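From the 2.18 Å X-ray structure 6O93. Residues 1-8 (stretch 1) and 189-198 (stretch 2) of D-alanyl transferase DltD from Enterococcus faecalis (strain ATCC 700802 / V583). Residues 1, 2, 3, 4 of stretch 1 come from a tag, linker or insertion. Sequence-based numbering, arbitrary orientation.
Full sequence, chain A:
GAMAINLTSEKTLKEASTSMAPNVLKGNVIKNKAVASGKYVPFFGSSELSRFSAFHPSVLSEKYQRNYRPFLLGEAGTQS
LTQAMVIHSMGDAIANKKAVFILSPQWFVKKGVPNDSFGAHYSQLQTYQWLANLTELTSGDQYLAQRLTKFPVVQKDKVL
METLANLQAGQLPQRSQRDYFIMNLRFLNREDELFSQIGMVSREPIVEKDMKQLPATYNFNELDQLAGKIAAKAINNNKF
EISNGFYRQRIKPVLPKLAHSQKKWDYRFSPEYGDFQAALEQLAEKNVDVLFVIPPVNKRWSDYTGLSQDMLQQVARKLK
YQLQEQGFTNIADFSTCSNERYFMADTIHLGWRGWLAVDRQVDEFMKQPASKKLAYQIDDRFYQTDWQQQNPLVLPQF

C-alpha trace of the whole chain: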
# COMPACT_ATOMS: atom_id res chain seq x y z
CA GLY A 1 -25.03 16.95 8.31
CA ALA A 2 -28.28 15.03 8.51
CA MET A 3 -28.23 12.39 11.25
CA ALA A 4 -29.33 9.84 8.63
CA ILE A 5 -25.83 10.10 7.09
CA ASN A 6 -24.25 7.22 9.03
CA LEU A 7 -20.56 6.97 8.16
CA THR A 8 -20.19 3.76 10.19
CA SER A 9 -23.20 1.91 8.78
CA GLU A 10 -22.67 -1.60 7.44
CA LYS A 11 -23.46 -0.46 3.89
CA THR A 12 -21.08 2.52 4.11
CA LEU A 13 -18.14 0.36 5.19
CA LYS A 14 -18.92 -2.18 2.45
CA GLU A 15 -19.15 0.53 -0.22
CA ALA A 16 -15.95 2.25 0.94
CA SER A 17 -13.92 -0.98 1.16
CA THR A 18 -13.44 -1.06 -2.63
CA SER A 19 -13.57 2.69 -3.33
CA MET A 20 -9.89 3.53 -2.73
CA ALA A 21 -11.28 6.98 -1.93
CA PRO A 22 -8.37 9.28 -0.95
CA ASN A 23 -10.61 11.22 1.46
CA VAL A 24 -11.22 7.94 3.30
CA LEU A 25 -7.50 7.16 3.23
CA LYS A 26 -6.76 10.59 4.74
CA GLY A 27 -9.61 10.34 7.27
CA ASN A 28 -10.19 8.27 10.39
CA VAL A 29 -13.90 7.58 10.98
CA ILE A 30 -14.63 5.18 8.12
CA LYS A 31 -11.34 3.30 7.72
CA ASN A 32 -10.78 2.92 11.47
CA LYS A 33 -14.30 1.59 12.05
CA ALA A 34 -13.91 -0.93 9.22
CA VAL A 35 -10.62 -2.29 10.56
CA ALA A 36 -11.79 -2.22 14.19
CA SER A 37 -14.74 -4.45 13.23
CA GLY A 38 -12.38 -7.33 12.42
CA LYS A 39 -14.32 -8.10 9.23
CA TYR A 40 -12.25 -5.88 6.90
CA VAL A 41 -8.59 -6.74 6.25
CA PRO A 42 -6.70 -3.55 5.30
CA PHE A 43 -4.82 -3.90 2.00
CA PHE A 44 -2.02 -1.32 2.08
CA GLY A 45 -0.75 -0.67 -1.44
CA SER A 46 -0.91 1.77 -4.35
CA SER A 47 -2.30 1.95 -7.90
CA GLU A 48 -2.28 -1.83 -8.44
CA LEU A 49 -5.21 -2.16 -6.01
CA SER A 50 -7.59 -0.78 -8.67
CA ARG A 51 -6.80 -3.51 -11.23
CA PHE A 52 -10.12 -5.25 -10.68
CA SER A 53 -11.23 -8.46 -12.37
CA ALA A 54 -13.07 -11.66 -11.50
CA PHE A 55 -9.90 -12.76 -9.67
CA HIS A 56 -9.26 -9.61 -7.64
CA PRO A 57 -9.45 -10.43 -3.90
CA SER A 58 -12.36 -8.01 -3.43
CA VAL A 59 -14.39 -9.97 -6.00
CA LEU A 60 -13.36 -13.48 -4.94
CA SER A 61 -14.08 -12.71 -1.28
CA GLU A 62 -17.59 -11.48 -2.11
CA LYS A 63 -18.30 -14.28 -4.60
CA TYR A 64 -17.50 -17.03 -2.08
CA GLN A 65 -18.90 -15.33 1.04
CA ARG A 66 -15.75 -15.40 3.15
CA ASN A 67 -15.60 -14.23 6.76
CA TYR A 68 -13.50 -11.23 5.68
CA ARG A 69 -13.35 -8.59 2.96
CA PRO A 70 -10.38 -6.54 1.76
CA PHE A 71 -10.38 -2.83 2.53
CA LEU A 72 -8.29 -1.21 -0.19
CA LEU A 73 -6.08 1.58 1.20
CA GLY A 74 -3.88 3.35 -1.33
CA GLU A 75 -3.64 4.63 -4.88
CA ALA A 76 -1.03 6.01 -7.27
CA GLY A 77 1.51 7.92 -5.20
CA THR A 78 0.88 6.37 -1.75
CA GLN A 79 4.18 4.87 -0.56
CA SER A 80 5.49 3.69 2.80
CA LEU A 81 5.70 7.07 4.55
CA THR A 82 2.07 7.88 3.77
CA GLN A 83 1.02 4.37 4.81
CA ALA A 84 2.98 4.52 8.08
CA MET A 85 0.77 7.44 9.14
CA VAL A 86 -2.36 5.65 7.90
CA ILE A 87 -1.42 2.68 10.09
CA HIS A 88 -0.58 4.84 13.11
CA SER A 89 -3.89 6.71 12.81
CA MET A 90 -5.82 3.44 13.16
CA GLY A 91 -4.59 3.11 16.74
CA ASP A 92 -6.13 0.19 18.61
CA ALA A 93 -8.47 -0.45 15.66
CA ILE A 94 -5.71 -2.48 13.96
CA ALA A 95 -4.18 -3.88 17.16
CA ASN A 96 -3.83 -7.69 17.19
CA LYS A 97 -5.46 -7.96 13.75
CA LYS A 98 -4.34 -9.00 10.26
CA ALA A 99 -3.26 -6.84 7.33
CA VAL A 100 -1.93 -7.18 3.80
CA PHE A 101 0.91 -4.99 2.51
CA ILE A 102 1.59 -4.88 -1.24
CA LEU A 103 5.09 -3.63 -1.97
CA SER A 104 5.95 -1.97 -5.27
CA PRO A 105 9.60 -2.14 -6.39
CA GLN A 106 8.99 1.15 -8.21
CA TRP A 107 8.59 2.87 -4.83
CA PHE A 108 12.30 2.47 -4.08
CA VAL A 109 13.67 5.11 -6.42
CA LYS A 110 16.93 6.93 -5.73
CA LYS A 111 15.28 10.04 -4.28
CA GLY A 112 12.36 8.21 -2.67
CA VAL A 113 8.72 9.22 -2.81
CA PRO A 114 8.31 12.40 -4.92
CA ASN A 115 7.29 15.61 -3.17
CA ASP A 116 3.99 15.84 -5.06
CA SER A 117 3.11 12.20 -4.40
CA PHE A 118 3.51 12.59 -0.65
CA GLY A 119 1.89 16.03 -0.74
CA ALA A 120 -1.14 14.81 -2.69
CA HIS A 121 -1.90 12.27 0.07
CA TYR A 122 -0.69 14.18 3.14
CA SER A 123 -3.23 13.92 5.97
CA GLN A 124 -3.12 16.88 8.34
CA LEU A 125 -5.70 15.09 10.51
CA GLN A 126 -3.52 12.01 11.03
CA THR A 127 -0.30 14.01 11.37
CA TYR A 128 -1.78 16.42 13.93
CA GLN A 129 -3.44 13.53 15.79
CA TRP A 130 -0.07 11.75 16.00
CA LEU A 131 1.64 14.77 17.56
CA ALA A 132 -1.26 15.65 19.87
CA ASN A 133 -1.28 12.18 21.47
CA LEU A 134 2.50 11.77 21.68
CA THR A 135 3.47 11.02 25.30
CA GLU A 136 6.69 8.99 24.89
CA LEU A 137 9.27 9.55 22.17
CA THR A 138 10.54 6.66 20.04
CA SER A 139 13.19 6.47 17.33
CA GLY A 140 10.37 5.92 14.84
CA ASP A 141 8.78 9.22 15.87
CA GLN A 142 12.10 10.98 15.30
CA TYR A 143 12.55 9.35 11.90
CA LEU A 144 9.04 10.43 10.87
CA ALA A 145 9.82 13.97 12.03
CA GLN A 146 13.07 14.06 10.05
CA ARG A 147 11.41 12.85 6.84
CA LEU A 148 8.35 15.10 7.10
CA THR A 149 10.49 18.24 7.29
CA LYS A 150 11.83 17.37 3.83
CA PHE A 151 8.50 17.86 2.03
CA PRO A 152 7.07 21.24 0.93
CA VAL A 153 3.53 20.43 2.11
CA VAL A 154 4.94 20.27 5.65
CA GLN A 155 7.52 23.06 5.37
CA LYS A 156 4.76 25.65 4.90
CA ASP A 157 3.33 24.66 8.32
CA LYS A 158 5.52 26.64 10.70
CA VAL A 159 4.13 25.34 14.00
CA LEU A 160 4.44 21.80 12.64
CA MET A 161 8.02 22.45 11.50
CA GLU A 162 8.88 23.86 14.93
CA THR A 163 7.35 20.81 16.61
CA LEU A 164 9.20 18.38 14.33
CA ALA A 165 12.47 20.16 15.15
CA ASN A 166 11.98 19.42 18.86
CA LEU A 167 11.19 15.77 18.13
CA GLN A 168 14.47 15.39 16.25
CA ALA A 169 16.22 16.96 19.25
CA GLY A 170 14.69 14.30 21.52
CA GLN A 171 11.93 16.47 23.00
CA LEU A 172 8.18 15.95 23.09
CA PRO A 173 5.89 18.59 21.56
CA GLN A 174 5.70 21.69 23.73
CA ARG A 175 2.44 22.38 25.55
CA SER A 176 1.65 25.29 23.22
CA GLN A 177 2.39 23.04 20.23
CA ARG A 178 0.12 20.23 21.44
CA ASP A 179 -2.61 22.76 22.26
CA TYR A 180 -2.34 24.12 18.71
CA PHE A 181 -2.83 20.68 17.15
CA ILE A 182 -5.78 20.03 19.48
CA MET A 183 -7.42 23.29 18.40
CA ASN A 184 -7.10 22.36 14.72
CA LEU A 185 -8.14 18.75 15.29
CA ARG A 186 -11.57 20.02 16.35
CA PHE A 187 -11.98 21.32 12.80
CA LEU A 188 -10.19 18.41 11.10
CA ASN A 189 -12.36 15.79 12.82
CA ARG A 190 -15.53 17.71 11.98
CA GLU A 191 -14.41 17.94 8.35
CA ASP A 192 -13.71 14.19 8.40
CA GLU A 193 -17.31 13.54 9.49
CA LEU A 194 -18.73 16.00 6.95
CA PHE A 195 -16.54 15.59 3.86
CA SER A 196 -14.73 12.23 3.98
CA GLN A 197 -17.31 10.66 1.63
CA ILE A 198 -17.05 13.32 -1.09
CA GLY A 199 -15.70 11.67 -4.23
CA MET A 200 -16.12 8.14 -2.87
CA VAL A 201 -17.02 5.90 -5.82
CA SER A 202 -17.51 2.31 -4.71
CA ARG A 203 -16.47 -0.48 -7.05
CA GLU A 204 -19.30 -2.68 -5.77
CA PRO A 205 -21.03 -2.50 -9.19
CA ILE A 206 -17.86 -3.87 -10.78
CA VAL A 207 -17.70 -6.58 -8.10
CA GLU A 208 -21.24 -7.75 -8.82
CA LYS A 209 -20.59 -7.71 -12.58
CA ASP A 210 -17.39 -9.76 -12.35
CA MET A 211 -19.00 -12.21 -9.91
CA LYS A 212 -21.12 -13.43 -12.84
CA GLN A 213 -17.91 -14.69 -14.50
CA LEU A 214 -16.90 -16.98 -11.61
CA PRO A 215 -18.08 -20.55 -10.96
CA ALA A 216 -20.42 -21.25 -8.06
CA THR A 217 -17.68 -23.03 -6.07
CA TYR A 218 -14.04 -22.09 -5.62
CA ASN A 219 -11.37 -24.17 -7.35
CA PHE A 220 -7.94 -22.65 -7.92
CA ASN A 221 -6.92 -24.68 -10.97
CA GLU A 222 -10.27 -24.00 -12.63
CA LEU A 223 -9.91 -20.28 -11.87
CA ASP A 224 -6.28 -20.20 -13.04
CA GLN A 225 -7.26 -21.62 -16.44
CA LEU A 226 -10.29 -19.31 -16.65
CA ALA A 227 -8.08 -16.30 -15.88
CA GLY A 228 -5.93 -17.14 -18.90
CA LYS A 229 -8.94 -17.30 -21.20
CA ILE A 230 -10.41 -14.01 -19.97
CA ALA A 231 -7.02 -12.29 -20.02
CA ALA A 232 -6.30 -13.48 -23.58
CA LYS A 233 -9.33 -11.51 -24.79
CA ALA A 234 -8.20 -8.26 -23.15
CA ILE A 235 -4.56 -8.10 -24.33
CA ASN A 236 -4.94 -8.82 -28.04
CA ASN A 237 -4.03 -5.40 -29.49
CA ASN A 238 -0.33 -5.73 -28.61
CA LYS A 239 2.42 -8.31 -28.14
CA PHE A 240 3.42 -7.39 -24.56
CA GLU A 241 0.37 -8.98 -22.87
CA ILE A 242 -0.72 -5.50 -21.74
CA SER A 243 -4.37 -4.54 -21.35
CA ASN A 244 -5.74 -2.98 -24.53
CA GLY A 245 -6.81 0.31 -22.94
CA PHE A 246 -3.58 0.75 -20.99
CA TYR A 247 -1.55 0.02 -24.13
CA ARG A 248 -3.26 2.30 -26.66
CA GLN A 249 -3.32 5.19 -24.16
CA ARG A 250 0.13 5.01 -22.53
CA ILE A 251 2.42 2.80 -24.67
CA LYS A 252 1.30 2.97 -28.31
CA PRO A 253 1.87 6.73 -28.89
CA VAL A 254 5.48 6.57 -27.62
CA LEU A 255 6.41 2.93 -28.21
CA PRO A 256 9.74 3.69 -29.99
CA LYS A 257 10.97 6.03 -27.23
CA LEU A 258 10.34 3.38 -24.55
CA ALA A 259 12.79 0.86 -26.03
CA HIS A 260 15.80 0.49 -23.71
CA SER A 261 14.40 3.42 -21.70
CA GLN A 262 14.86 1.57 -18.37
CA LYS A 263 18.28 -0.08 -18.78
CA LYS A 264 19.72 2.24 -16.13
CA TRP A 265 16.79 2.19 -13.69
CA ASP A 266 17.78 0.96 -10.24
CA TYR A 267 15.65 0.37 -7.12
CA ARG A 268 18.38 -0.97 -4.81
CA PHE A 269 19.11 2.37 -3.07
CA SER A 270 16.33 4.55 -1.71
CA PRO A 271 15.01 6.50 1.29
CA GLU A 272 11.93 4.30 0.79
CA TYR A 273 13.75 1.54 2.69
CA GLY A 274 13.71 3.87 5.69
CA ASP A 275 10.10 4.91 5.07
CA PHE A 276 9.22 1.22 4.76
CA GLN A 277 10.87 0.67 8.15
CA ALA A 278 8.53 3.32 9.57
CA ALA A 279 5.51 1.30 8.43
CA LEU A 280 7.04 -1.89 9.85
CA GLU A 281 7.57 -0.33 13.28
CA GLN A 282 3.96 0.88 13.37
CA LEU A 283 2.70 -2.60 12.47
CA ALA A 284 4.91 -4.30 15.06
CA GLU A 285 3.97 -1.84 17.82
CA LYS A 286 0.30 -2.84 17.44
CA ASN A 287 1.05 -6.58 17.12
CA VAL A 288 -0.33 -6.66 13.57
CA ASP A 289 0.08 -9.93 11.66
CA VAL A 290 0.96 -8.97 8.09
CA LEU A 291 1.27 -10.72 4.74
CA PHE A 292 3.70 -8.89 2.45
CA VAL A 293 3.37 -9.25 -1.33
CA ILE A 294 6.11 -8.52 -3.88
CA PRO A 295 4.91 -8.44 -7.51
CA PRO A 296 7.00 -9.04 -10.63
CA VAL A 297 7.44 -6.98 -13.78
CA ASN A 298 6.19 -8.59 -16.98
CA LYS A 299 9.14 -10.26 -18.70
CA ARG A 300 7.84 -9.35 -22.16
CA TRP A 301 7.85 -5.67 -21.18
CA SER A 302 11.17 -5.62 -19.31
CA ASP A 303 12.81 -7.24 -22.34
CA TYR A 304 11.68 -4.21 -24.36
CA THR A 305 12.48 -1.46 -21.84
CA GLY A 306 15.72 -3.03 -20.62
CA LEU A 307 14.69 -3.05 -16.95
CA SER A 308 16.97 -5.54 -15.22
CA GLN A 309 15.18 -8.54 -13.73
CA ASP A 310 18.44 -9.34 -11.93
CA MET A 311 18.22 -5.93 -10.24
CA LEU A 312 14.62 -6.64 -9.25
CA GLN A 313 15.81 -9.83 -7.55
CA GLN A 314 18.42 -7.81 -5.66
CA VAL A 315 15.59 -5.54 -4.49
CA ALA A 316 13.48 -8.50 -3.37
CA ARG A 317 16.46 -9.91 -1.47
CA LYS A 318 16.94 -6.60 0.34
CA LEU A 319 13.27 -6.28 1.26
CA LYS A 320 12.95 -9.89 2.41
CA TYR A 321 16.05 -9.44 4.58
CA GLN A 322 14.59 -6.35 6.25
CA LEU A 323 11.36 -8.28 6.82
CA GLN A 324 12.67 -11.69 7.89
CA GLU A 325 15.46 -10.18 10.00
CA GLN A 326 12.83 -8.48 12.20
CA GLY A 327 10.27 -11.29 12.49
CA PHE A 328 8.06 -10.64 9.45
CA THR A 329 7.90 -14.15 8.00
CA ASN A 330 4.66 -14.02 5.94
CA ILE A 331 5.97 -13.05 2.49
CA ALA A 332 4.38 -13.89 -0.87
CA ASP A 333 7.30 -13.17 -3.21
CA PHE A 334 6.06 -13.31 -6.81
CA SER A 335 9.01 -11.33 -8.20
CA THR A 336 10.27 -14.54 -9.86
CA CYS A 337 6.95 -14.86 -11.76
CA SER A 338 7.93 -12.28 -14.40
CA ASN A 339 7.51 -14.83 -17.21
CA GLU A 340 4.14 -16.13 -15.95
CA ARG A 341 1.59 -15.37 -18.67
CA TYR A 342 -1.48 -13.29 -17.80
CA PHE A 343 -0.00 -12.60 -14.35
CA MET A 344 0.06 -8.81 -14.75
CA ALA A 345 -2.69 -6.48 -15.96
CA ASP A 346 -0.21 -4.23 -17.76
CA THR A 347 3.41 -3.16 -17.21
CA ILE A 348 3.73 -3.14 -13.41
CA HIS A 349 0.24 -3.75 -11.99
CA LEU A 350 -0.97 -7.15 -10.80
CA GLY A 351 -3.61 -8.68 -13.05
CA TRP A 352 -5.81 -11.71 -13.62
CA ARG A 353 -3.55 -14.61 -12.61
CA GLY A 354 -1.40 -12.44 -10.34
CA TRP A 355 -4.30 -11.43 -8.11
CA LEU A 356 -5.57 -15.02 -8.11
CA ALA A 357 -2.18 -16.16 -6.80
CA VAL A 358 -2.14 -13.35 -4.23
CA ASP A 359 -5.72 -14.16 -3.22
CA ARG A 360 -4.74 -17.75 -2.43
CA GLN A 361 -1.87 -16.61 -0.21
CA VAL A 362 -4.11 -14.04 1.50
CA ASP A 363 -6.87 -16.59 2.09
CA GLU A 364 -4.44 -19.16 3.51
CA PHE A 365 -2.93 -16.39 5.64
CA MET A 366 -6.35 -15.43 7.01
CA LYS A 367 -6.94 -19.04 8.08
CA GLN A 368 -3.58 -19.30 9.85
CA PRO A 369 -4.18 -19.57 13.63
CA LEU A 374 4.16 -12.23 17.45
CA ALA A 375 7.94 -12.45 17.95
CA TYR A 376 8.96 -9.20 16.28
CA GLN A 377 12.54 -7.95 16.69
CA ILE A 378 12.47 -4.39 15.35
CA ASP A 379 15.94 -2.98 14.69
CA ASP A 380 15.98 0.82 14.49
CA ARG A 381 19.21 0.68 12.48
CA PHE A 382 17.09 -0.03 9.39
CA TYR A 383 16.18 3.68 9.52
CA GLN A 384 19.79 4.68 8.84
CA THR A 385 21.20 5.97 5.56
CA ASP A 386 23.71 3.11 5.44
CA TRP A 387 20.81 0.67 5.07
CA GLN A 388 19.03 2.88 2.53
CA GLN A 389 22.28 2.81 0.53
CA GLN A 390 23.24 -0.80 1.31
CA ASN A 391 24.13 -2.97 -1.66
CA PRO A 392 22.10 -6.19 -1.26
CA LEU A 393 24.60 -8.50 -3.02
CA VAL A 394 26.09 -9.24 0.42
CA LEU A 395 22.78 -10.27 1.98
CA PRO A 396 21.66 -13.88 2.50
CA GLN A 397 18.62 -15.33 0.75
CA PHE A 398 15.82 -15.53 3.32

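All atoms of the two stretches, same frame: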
# COMPACT_ATOMS: atom_id res chain seq x y z
N GLY A 1 -24.44 17.91 9.23
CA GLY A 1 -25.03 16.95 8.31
C GLY A 1 -26.20 16.21 8.90
O GLY A 1 -26.29 16.04 10.12
N ALA A 2 -27.12 15.76 8.04
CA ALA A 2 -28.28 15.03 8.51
C ALA A 2 -27.86 13.79 9.30
O ALA A 2 -26.93 13.08 8.92
CB ALA A 2 -29.17 14.61 7.33
N MET A 3 -28.55 13.55 10.42
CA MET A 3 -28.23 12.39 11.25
C MET A 3 -28.36 11.08 10.48
O MET A 3 -27.72 10.09 10.86
CB MET A 3 -29.14 12.37 12.48
CG MET A 3 -28.96 13.56 13.42
SD MET A 3 -30.13 13.57 14.80
CE MET A 3 -29.44 12.24 15.79
N ALA A 4 -29.17 11.05 9.42
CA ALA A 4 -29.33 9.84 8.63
C ALA A 4 -28.06 9.47 7.87
O ALA A 4 -27.94 8.32 7.41
CB ALA A 4 -30.49 9.99 7.65
N ILE A 5 -27.12 10.40 7.72
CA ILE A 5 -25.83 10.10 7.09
C ILE A 5 -24.99 9.38 8.14
O ILE A 5 -24.41 10.00 9.03
CB ILE A 5 -25.14 11.36 6.57
CG1 ILE A 5 -26.04 12.08 5.56
CG2 ILE A 5 -23.80 11.01 5.93
CD1 ILE A 5 -25.48 13.40 5.06
N ASN A 6 -24.92 8.05 8.04
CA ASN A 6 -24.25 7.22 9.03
C ASN A 6 -22.96 6.68 8.42
O ASN A 6 -22.97 5.69 7.68
CB ASN A 6 -25.18 6.08 9.48
CG ASN A 6 -24.55 5.21 10.54
OD1 ASN A 6 -23.48 5.52 11.07
ND2 ASN A 6 -25.23 4.11 10.87
N LEU A 7 -21.84 7.34 8.74
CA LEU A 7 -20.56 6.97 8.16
C LEU A 7 -20.10 5.59 8.58
O LEU A 7 -19.26 4.99 7.88
CB LEU A 7 -19.49 8.00 8.53
CG LEU A 7 -19.49 9.31 7.75
CD1 LEU A 7 -20.72 10.15 8.08
CD2 LEU A 7 -18.22 10.09 8.02
N THR A 8 -20.61 5.06 9.69
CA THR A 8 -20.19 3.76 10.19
C THR A 8 -21.21 2.67 9.93
O THR A 8 -21.09 1.57 10.48
CB THR A 8 -19.90 3.84 11.69
OG1 THR A 8 -21.05 4.34 12.39
CG2 THR A 8 -18.71 4.76 11.96
N ASN A 189 -11.46 16.91 12.56
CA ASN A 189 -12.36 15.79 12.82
C ASN A 189 -13.77 16.09 12.34
O ASN A 189 -14.45 15.20 11.81
CB ASN A 189 -12.36 15.46 14.31
CG ASN A 189 -11.18 14.60 14.72
OD1 ASN A 189 -10.83 13.64 14.04
ND2 ASN A 189 -10.55 14.96 15.83
N ARG A 190 -14.23 17.33 12.51
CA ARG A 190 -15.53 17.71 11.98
C ARG A 190 -15.56 17.60 10.46
O ARG A 190 -16.54 17.12 9.88
CB ARG A 190 -15.88 19.13 12.44
CG ARG A 190 -17.24 19.63 11.97
CD ARG A 190 -18.37 18.71 12.41
NE ARG A 190 -19.68 19.28 12.13
CZ ARG A 190 -20.83 18.61 12.18
NH1 ARG A 190 -20.83 17.32 12.50
NH2 ARG A 190 -21.97 19.22 11.91
N GLU A 191 -14.48 18.03 9.81
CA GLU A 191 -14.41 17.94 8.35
C GLU A 191 -14.32 16.49 7.89
O GLU A 191 -14.81 16.15 6.81
CB GLU A 191 -13.23 18.76 7.84
CG GLU A 191 -13.46 20.26 7.98
CD GLU A 191 -12.22 21.09 7.70
OE1 GLU A 191 -11.10 20.53 7.71
OE2 GLU A 191 -12.36 22.31 7.48
N ASP A 192 -13.70 15.62 8.69
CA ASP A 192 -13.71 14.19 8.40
C ASP A 192 -15.14 13.66 8.39
O ASP A 192 -15.55 12.95 7.46
CB ASP A 192 -12.86 13.45 9.43
CG ASP A 192 -12.62 11.99 9.05
OD1 ASP A 192 -12.81 11.64 7.87
OD2 ASP A 192 -12.24 11.21 9.95
N GLU A 193 -15.92 13.99 9.42
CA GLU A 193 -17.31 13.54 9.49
C GLU A 193 -18.13 14.09 8.33
O GLU A 193 -18.98 13.38 7.78
CB GLU A 193 -17.92 13.95 10.83
CG GLU A 193 -19.40 13.59 11.01
CD GLU A 193 -19.65 12.09 11.11
OE1 GLU A 193 -18.67 11.33 11.21
OE2 GLU A 193 -20.83 11.68 11.09
N LEU A 194 -17.88 15.33 7.94
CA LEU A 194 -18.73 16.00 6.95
C LEU A 194 -18.33 15.69 5.51
O LEU A 194 -19.20 15.55 4.65
CB LEU A 194 -18.69 17.52 7.17
CG LEU A 194 -19.30 18.06 8.46
CD1 LEU A 194 -19.14 19.58 8.51
CD2 LEU A 194 -20.77 17.67 8.58
N PHE A 195 -17.03 15.58 5.23
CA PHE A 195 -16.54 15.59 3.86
C PHE A 195 -15.80 14.34 3.43
O PHE A 195 -15.44 14.23 2.25
CB PHE A 195 -15.61 16.80 3.64
CG PHE A 195 -16.25 18.13 3.93
CD1 PHE A 195 -17.57 18.38 3.58
CD2 PHE A 195 -15.54 19.14 4.57
CE1 PHE A 195 -18.16 19.60 3.84
CE2 PHE A 195 -16.13 20.36 4.84
CZ PHE A 195 -17.44 20.59 4.48
N SER A 196 -15.56 13.38 4.33
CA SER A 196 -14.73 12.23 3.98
C SER A 196 -15.36 11.32 2.93
O SER A 196 -14.65 10.48 2.37
CB SER A 196 -14.41 11.40 5.23
OG SER A 196 -15.58 10.80 5.76
N GLN A 197 -16.65 11.48 2.64
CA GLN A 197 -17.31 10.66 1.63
C GLN A 197 -17.42 11.36 0.28
O GLN A 197 -17.88 10.74 -0.69
CB GLN A 197 -18.70 10.24 2.10
CG GLN A 197 -18.68 9.33 3.33
CD GLN A 197 -20.06 8.96 3.82
OE1 GLN A 197 -20.68 9.69 4.58
NE2 GLN A 197 -20.55 7.80 3.39
N ILE A 198 -17.02 12.63 0.19
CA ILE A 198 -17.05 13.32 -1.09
C ILE A 198 -16.06 12.66 -2.04
O ILE A 198 -14.89 12.42 -1.69
CB ILE A 198 -16.73 14.82 -0.90
CG1 ILE A 198 -17.86 15.49 -0.11
CG2 ILE A 198 -16.53 15.50 -2.24
CD1 ILE A 198 -17.59 16.93 0.27
O HOH W 1 -22.07 8.96 11.23
O HOH W 2 -23.38 12.75 9.84
O HOH W 3 -22.54 6.95 4.95

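What anchors the first stretch against the helix and the turn that follows it? The centre of the contact is Leu7, which is buried and gives up far more surface to its partner than any other residue of its stretch. Its CA-to-CB bond points toward the second stretch, and chi1 near -79° (m) with chi2 near 69° (p) sets the branched end among Glu193, Ser196 and Gln197. CD1 of Leu7 lies 3.4 Å from OE2 of Glu193, and CD2 of Leu7 lies 3.4 Å from OE1 of the same carboxylate and 3.5 Å from OG of Ser196; CG of Leu7 lies 3.4 Å from OE1 of Gln197. Leucine therefore packs among polar groups here, and its compact branched shape fills the space between them.

Why can Ser196 sit so close to a hydrocarbon? Its hydroxyl is already occupied: in the p rotamer, OG of Ser196 donates to O of Asp192 at 2.7 Å, turning back onto the preceding helical turn. With its proton spent there, the small side chain can offer a surface to Leu7. Gln197 also points toward the first stretch. Its m, t chain reaches out so that OE1 of Gln197 comes within 3.6 Å of CG2 of Ile5, while its NE2 faces water.

How is the backbone of the first stretch linked to the second when no direct hydrogen bond crosses between them? Water does the work. Glu193 has a CA-to-CB bond that runs sideways, but chi1 t and chi2 p carry its carboxylate nearer to the first stretch. There, water 2 donates to both O of Ile5 and OE2 of Glu193, each at 3.0 Å. Water 1 accepts from N of Leu7 at 3.0 Å and lies 3.0 Å from OE2 of Glu193. Water 3 accepts from NE2 of Gln197 at 2.7 Å and makes a weak bond to O of Asn6 at 3.0 Å. Long polar side chains suit these places because they reach the waters that also bind backbone groups of Ile5, Asn6 and Leu7.

What happens at the tag-derived end? Gly1, from the expression tag, brings its N to 3.7 Å from CD2 of Leu194, whose CA-to-CB bond points away although its m, t side chain comes back nearer. N of Gly1 also lies 3.9 Å from NH2 of Arg190, a proximity of like charges that offers no attraction. From there the tag swings clear: a type I turn from Ala2 to Ile5, closed by N of Ile5 donating to O of Ala2 at 2.9 Å, returns the chain to the contact, where Ile5 points toward the second stretch.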